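Local coordinates for protein putative polyketide synthase (Brevibacillus brevis, PDB 6HP2) that binds S-adenosyl-L-homocysteine in its O-methyltransferase domain, one part of a trans-AT polyketide synthase multienzyme that probably takes part in making the antibiotic bacillaene, at residues A[100-105]-A[153-158]; A[185-190]-A[230-235]. All blocks are in the same frame, centred on the assembly; numbering follows the deposited sequence.

Contact 1: A[100-105]-A[153-158]; sequences LDFGCG and KDSSKD. With SAH (S-adenosyl-L-homocysteine), chain B.
The carbonyl oxygen of F102 receives the hydroxyl of S155 at 2.6 Å between F102 O and S155 OG, a short bond that arrives on a lone pair in the carbonyl plane, with a C=O...OG angle of 134°. S155 holds OG beside its own backbone N (chi1 -61°), and that N points at the bound SAH: S155 N donates to N1 of the adenine at 2.9 Å, almost straight at 174°. D154 supplies the matching acceptor, its OD1 taking the exocyclic N6 of SAH at 3.0 Å, while the adenine C2 faces F102 O at 3.4 Å. The carboxylate of D154 is itself held, since S156 N and S156 OG both reach OD1 from the same face of its plane, the former closing an Asx turn. On the other segment, the glycine-rich loop after strand 98-101 is shaped by a second Asx turn, with D101 OD1 accepting from G103 N. Here G103 O receives the amino group of SAH at 2.9 Å between G103 O and SAH N, and G105 N gives a weak bond to the ribose O3'. This is the nucleotide-binding corner of a Rossmann-like class I methyltransferase. The pairing of an acceptor at N6 with a donor at N1 reads the hydrogen-bonding edge of adenine, and the serine bridge ties that reading to the loop gripping the amino acid end.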
loop_
_atom_site.group_PDB
_atom_site.type_symbol
_atom_site.label_atom_id
_atom_site.label_comp_id
_atom_site.label_asym_id
_atom_site.label_seq_id
_atom_site.Cartn_x
_atom_site.Cartn_y
_atom_site.Cartn_z
ATOM N N LEU A 100 -1.219 -0.777 -13.212
ATOM C CA LEU A 100 -2.516 -0.920 -12.552
ATOM C C LEU A 100 -2.371 -0.700 -11.056
ATOM O O LEU A 100 -1.462 -1.243 -10.404
ATOM C CB LEU A 100 -3.148 -2.315 -12.827
ATOM C CG LEU A 100 -4.312 -2.793 -11.974
ATOM C CD1 LEU A 100 -5.553 -2.026 -12.414
ATOM C CD2 LEU A 100 -4.522 -4.292 -12.101
ATOM N N ASP A 101 -3.325 0.046 -10.492
ATOM C CA ASP A 101 -3.491 0.250 -9.037
ATOM C C ASP A 101 -4.804 -0.408 -8.688
ATOM O O ASP A 101 -5.854 0.133 -9.069
ATOM C CB ASP A 101 -3.512 1.754 -8.714
ATOM C CG ASP A 101 -3.685 2.051 -7.251
ATOM O OD1 ASP A 101 -4.275 1.216 -6.535
ATOM O OD2 ASP A 101 -3.195 3.119 -6.779
ATOM N N PHE A 102 -4.768 -1.582 -7.979
ATOM C CA PHE A 102 -6.009 -2.347 -7.836
ATOM C C PHE A 102 -6.849 -1.944 -6.614
ATOM O O PHE A 102 -7.849 -2.602 -6.335
ATOM C CB PHE A 102 -5.768 -3.840 -7.845
ATOM C CG PHE A 102 -4.909 -4.369 -6.755
ATOM C CD1 PHE A 102 -5.470 -4.721 -5.537
ATOM C CD2 PHE A 102 -3.579 -4.701 -7.017
ATOM C CE1 PHE A 102 -4.716 -5.321 -4.518
ATOM C CE2 PHE A 102 -2.799 -5.327 -6.033
ATOM C CZ PHE A 102 -3.373 -5.631 -4.741
ATOM N N GLY A 103 -6.461 -0.893 -5.904
ATOM C CA GLY A 103 -7.285 -0.250 -4.852
ATOM C C GLY A 103 -6.809 1.185 -4.738
ATOM O O GLY A 103 -6.027 1.540 -3.835
ATOM N N CYS A 104 -7.269 2.054 -5.656
ATOM C CA CYS A 104 -6.494 3.260 -5.909
ATOM C C CYS A 104 -6.900 4.495 -5.066
ATOM O O CYS A 104 -6.348 5.581 -5.310
ATOM C CB CYS A 104 -6.574 3.606 -7.404
ATOM S SG CYS A 104 -8.328 3.902 -7.997
ATOM N N GLY A 105 -7.722 4.349 -4.029
ATOM C CA GLY A 105 -7.992 5.475 -3.157
ATOM C C GLY A 105 -8.574 6.658 -3.965
ATOM O O GLY A 105 -9.495 6.512 -4.751
ATOM N N LYS A 153 -14.852 -0.697 -9.579
ATOM C CA LYS A 153 -14.948 -2.132 -9.777
ATOM C C LYS A 153 -14.292 -2.844 -8.599
ATOM O O LYS A 153 -13.490 -2.260 -7.861
ATOM C CB LYS A 153 -14.229 -2.593 -11.065
ATOM C CG LYS A 153 -14.902 -2.149 -12.383
ATOM C CD LYS A 153 -16.306 -2.628 -12.527
ATOM C CE LYS A 153 -16.944 -2.095 -13.815
ATOM N NZ LYS A 153 -18.396 -2.420 -13.893
ATOM N N ASP A 154 -14.601 -4.124 -8.476
ATOM C CA ASP A 154 -14.163 -4.987 -7.370
ATOM C C ASP A 154 -13.013 -5.876 -7.897
ATOM O O ASP A 154 -13.204 -6.717 -8.771
ATOM C CB ASP A 154 -15.353 -5.803 -6.879
ATOM C CG ASP A 154 -14.980 -6.822 -5.794
ATOM O OD1 ASP A 154 -13.790 -7.112 -5.525
ATOM O OD2 ASP A 154 -15.919 -7.352 -5.185
ATOM N N SER A 155 -11.805 -5.632 -7.397
ATOM C CA SER A 155 -10.619 -6.288 -7.908
ATOM C C SER A 155 -10.590 -7.790 -7.601
ATOM O O SER A 155 -9.724 -8.497 -8.138
ATOM C CB SER A 155 -9.391 -5.641 -7.309
ATOM O OG SER A 155 -9.283 -4.306 -7.618
ATOM N N SER A 156 -11.505 -8.296 -6.770
ATOM C CA SER A 156 -11.613 -9.722 -6.480
ATOM C C SER A 156 -12.635 -10.411 -7.350
ATOM O O SER A 156 -12.818 -11.626 -7.226
ATOM C CB SER A 156 -11.955 -9.958 -4.985
ATOM O OG SER A 156 -13.277 -9.594 -4.661
ATOM N N LYS A 157 -13.312 -9.679 -8.228
ATOM C CA LYS A 157 -14.393 -10.263 -9.017
ATOM C C LYS A 157 -14.388 -9.786 -10.471
ATOM O O LYS A 157 -14.650 -10.573 -11.384
ATOM C CB LYS A 157 -15.755 -9.930 -8.428
ATOM C CG LYS A 157 -15.970 -10.467 -7.019
ATOM C CD LYS A 157 -17.399 -10.314 -6.561
ATOM C CE LYS A 157 -17.561 -10.764 -5.108
ATOM N NZ LYS A 157 -16.994 -12.120 -4.827
ATOM N N ASP A 158 -14.134 -8.493 -10.691
ATOM C CA ASP A 158 -14.093 -7.924 -12.043
ATOM C C ASP A 158 -12.690 -8.055 -12.634
ATOM O O ASP A 158 -11.731 -7.532 -12.064
ATOM C CB ASP A 158 -14.505 -6.464 -11.997
ATOM C CG ASP A 158 -15.938 -6.269 -11.464
ATOM O OD1 ASP A 158 -16.858 -6.866 -12.033
ATOM O OD2 ASP A 158 -16.117 -5.566 -10.464
HETATM N N SAH B . -3.952 2.814 -2.328
HETATM C CA SAH B . -4.623 4.046 -1.927
HETATM C CB SAH B . -5.879 3.774 -1.108
HETATM C CG SAH B . -5.725 2.777 0.026
HETATM S SD SAH B . -7.232 2.708 1.040
HETATM C C SAH B . -3.631 4.881 -1.157
HETATM O O SAH B . -3.949 5.992 -0.731
HETATM O OXT SAH B . -2.498 4.449 -0.974
HETATM C "C5'" SAH B . -7.870 1.136 0.415
HETATM C "C4'" SAH B . -8.364 1.241 -1.026
HETATM O "O4'" SAH B . -8.711 -0.085 -1.485
HETATM C "C3'" SAH B . -9.706 2.039 -1.119
HETATM O "O3'" SAH B . -9.558 2.866 -2.284
HETATM C "C2'" SAH B . -10.806 1.000 -1.326
HETATM O "O2'" SAH B . -11.908 1.435 -2.065
HETATM C "C1'" SAH B . -10.005 -0.090 -2.072
HETATM N N9 SAH B . -10.572 -1.437 -2.046
HETATM C C8 SAH B . -10.881 -2.206 -0.961
HETATM N N7 SAH B . -11.420 -3.335 -1.431
HETATM C C5 SAH B . -11.398 -3.312 -2.785
HETATM C C6 SAH B . -11.820 -4.193 -3.774
HETATM N N6 SAH B . -12.331 -5.399 -3.533
HETATM N N1 SAH B . -11.633 -3.855 -5.082
HETATM C C2 SAH B . -11.130 -2.616 -5.435
HETATM N N3 SAH B . -10.748 -1.743 -4.449
HETATM C C4 SAH B . -10.922 -2.071 -3.163
#

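Contact 2: A[185-190]-A[230-235]; sequences NISSSL and EHQLVI
A Schellman motif ends helix 221-230, with Q232 at positive phi as its C-prime residue, and the turn it makes into strand 233-240 is where the last turn of helix 179-188 comes to rest. S187 is the residue that meets it. With its hydroxyl anti to the backbone N (chi1 -176°), OG lies within hydrogen-bonding distance of two oxygens, H231 O at 2.9 Å from S187 OG and Q232 OE1 at 3.1 Å from S187 OG. Q232 folds back at chi2 (80°) to bring its amide oxygen here, although this side chain is poorly ordered, so its share of the contact is less certain. Behind the hydroxyl, S187 CB packs on H231 CB at 4.0 Å. The imidazole turns away from this meeting point, and its NE2 is hydrogen-bonded to H180 ND1, while E230 CG sits over one face of the ring, displaced toward its rim. Beside this polar cluster the leucines meet methyl to methyl, L190 CD2 to L233 CD2 at 4.1 Å, the two side chains crossing at a slant. The helix end and the strand start are further joined to strand 284-293 and the residue following it: K293 NZ bonds to S187 O and L190 O, while Q232 bonds through its backbone to A294 and V234 to K292. One turn earlier on helix 179-188, F183 also packs on H231 and L233.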
loop_
_atom_site.group_PDB
_atom_site.type_symbol
_atom_site.label_atom_id
_atom_site.label_comp_id
_atom_site.label_asym_id
_atom_site.label_seq_id
_atom_site.Cartn_x
_atom_site.Cartn_y
_atom_site.Cartn_z
ATOM N N ASN A 185 -6.614 -12.691 -10.429
ATOM C CA ASN A 185 -6.762 -11.499 -11.249
ATOM C C ASN A 185 -5.416 -10.838 -11.471
ATOM O O ASN A 185 -5.048 -10.517 -12.603
ATOM C CB ASN A 185 -7.769 -10.536 -10.579
ATOM C CG ASN A 185 -8.506 -9.630 -11.578
ATOM O OD1 ASN A 185 -8.329 -9.714 -12.804
ATOM N ND2 ASN A 185 -9.361 -8.773 -11.053
ATOM N N ILE A 186 -4.648 -10.687 -10.410
ATOM C CA ILE A 186 -3.346 -10.021 -10.501
ATOM C C ILE A 186 -2.401 -10.812 -11.398
ATOM O O ILE A 186 -1.810 -10.278 -12.354
ATOM C CB ILE A 186 -2.752 -9.849 -9.099
ATOM C CG1 ILE A 186 -3.558 -8.831 -8.292
ATOM C CG2 ILE A 186 -1.200 -9.522 -9.160
ATOM C CD1 ILE A 186 -3.128 -8.763 -6.850
ATOM N N SER A 187 -2.299 -12.117 -11.143
ATOM C CA SER A 187 -1.334 -12.933 -11.880
ATOM C C SER A 187 -1.692 -13.031 -13.355
ATOM O O SER A 187 -0.806 -13.047 -14.224
ATOM C CB SER A 187 -1.264 -14.340 -11.253
ATOM O OG SER A 187 -0.273 -15.105 -11.898
ATOM N N SER A 188 -2.985 -13.183 -13.651
ATOM C CA SER A 188 -3.466 -13.269 -15.000
ATOM C C SER A 188 -3.240 -11.988 -15.785
ATOM O O SER A 188 -3.198 -12.068 -16.999
ATOM C CB SER A 188 -4.959 -13.599 -15.004
ATOM O OG SER A 188 -5.157 -14.955 -14.691
ATOM N N SER A 189 -3.093 -10.831 -15.130
ATOM C CA SER A 189 -2.888 -9.559 -15.803
ATOM C C SER A 189 -1.464 -9.020 -15.692
ATOM O O SER A 189 -1.236 -7.828 -15.989
ATOM C CB SER A 189 -3.853 -8.488 -15.238
ATOM O OG SER A 189 -5.168 -8.845 -15.523
ATOM N N LEU A 190 -0.517 -9.829 -15.256
ATOM C CA LEU A 190 0.855 -9.393 -15.062
ATOM C C LEU A 190 1.721 -9.928 -16.194
ATOM O O LEU A 190 1.782 -11.150 -16.437
ATOM C CB LEU A 190 1.384 -9.852 -13.712
ATOM C CG LEU A 190 2.764 -9.285 -13.291
ATOM C CD1 LEU A 190 2.718 -7.876 -13.014
ATOM C CD2 LEU A 190 3.283 -10.095 -12.100
ATOM N N GLU A 230 0.857 -20.077 -5.057
ATOM C CA GLU A 230 -0.240 -20.676 -5.828
ATOM C C GLU A 230 -0.504 -19.886 -7.102
ATOM O O GLU A 230 -0.903 -20.462 -8.122
ATOM C CB GLU A 230 -1.522 -20.735 -5.001
ATOM C CG GLU A 230 -2.678 -21.332 -5.756
ATOM C CD GLU A 230 -2.505 -22.829 -5.946
ATOM O OE1 GLU A 230 -1.857 -23.462 -5.083
ATOM O OE2 GLU A 230 -2.982 -23.362 -6.978
ATOM N N HIS A 231 -0.277 -18.571 -7.072
ATOM C CA HIS A 231 -0.476 -17.753 -8.268
ATOM C C HIS A 231 0.836 -17.351 -8.941
ATOM O O HIS A 231 0.927 -16.281 -9.526
ATOM C CB HIS A 231 -1.330 -16.560 -7.889
ATOM C CG HIS A 231 -2.669 -16.980 -7.364
ATOM N ND1 HIS A 231 -3.697 -17.367 -8.205
ATOM C CD2 HIS A 231 -3.086 -17.267 -6.107
ATOM C CE1 HIS A 231 -4.715 -17.792 -7.478
ATOM N NE2 HIS A 231 -4.377 -17.712 -6.204
ATOM N N GLN A 232 1.840 -18.219 -8.874
ATOM C CA GLN A 232 3.094 -18.087 -9.623
ATOM C C GLN A 232 3.958 -16.925 -9.140
ATOM O O GLN A 232 4.880 -16.489 -9.831
ATOM C CB GLN A 232 2.808 -17.936 -11.121
ATOM C CG GLN A 232 2.100 -19.128 -11.787
ATOM C CD GLN A 232 0.603 -19.140 -11.542
ATOM O OE1 GLN A 232 -0.092 -18.156 -11.798
ATOM N NE2 GLN A 232 0.098 -20.258 -11.042
ATOM N N LEU A 233 3.713 -16.401 -7.960
ATOM C CA LEU A 233 4.476 -15.252 -7.511
ATOM C C LEU A 233 5.513 -15.618 -6.464
ATOM O O LEU A 233 5.280 -16.450 -5.586
ATOM C CB LEU A 233 3.515 -14.189 -6.957
ATOM C CG LEU A 233 2.544 -13.625 -7.961
ATOM C CD1 LEU A 233 1.401 -12.781 -7.270
ATOM C CD2 LEU A 233 3.222 -12.733 -8.999
ATOM N N VAL A 234 6.628 -14.915 -6.491
ATOM C CA VAL A 234 7.642 -15.038 -5.475
ATOM C C VAL A 234 8.044 -13.676 -5.004
ATOM O O VAL A 234 7.956 -12.691 -5.736
ATOM C CB VAL A 234 8.885 -15.822 -6.004
ATOM C CG1 VAL A 234 8.445 -17.227 -6.291
ATOM C CG2 VAL A 234 9.423 -15.161 -7.251
ATOM N N ILE A 235 8.548 -13.666 -3.785
ATOM C CA ILE A 235 9.002 -12.468 -3.121
ATOM C C ILE A 235 10.410 -12.158 -3.566
ATOM O O ILE A 235 11.336 -12.904 -3.258
ATOM C CB ILE A 235 8.927 -12.623 -1.605
ATOM C CG1 ILE A 235 7.488 -12.816 -1.179
ATOM C CG2 ILE A 235 9.615 -11.417 -0.955
ATOM C CD1 ILE A 235 7.368 -13.380 0.282
#

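Overall arrangement
Contacts 1 and 2 lie in series along the chain, their centres 15 Å apart, and helix 179-188 joins them. N185 carries the polar connection: its ND2 probably bonds to S155 O at 3.0 Å and to D158 O at 2.9 Å, holding the loop that presents the adenine-binding residues. One helical position on, I186 CD1 packs at 3.5 Å against F102 CE2, while the next residue, S187, faces the turn of contact 2. The same helix thus backs the SAH pocket and abuts the turn leading into strand 233-240. Only contact 1 touches SAH; contact 2 joins a helix end to a turn, away from the ligand pocket, although both reach the same mixed sheet.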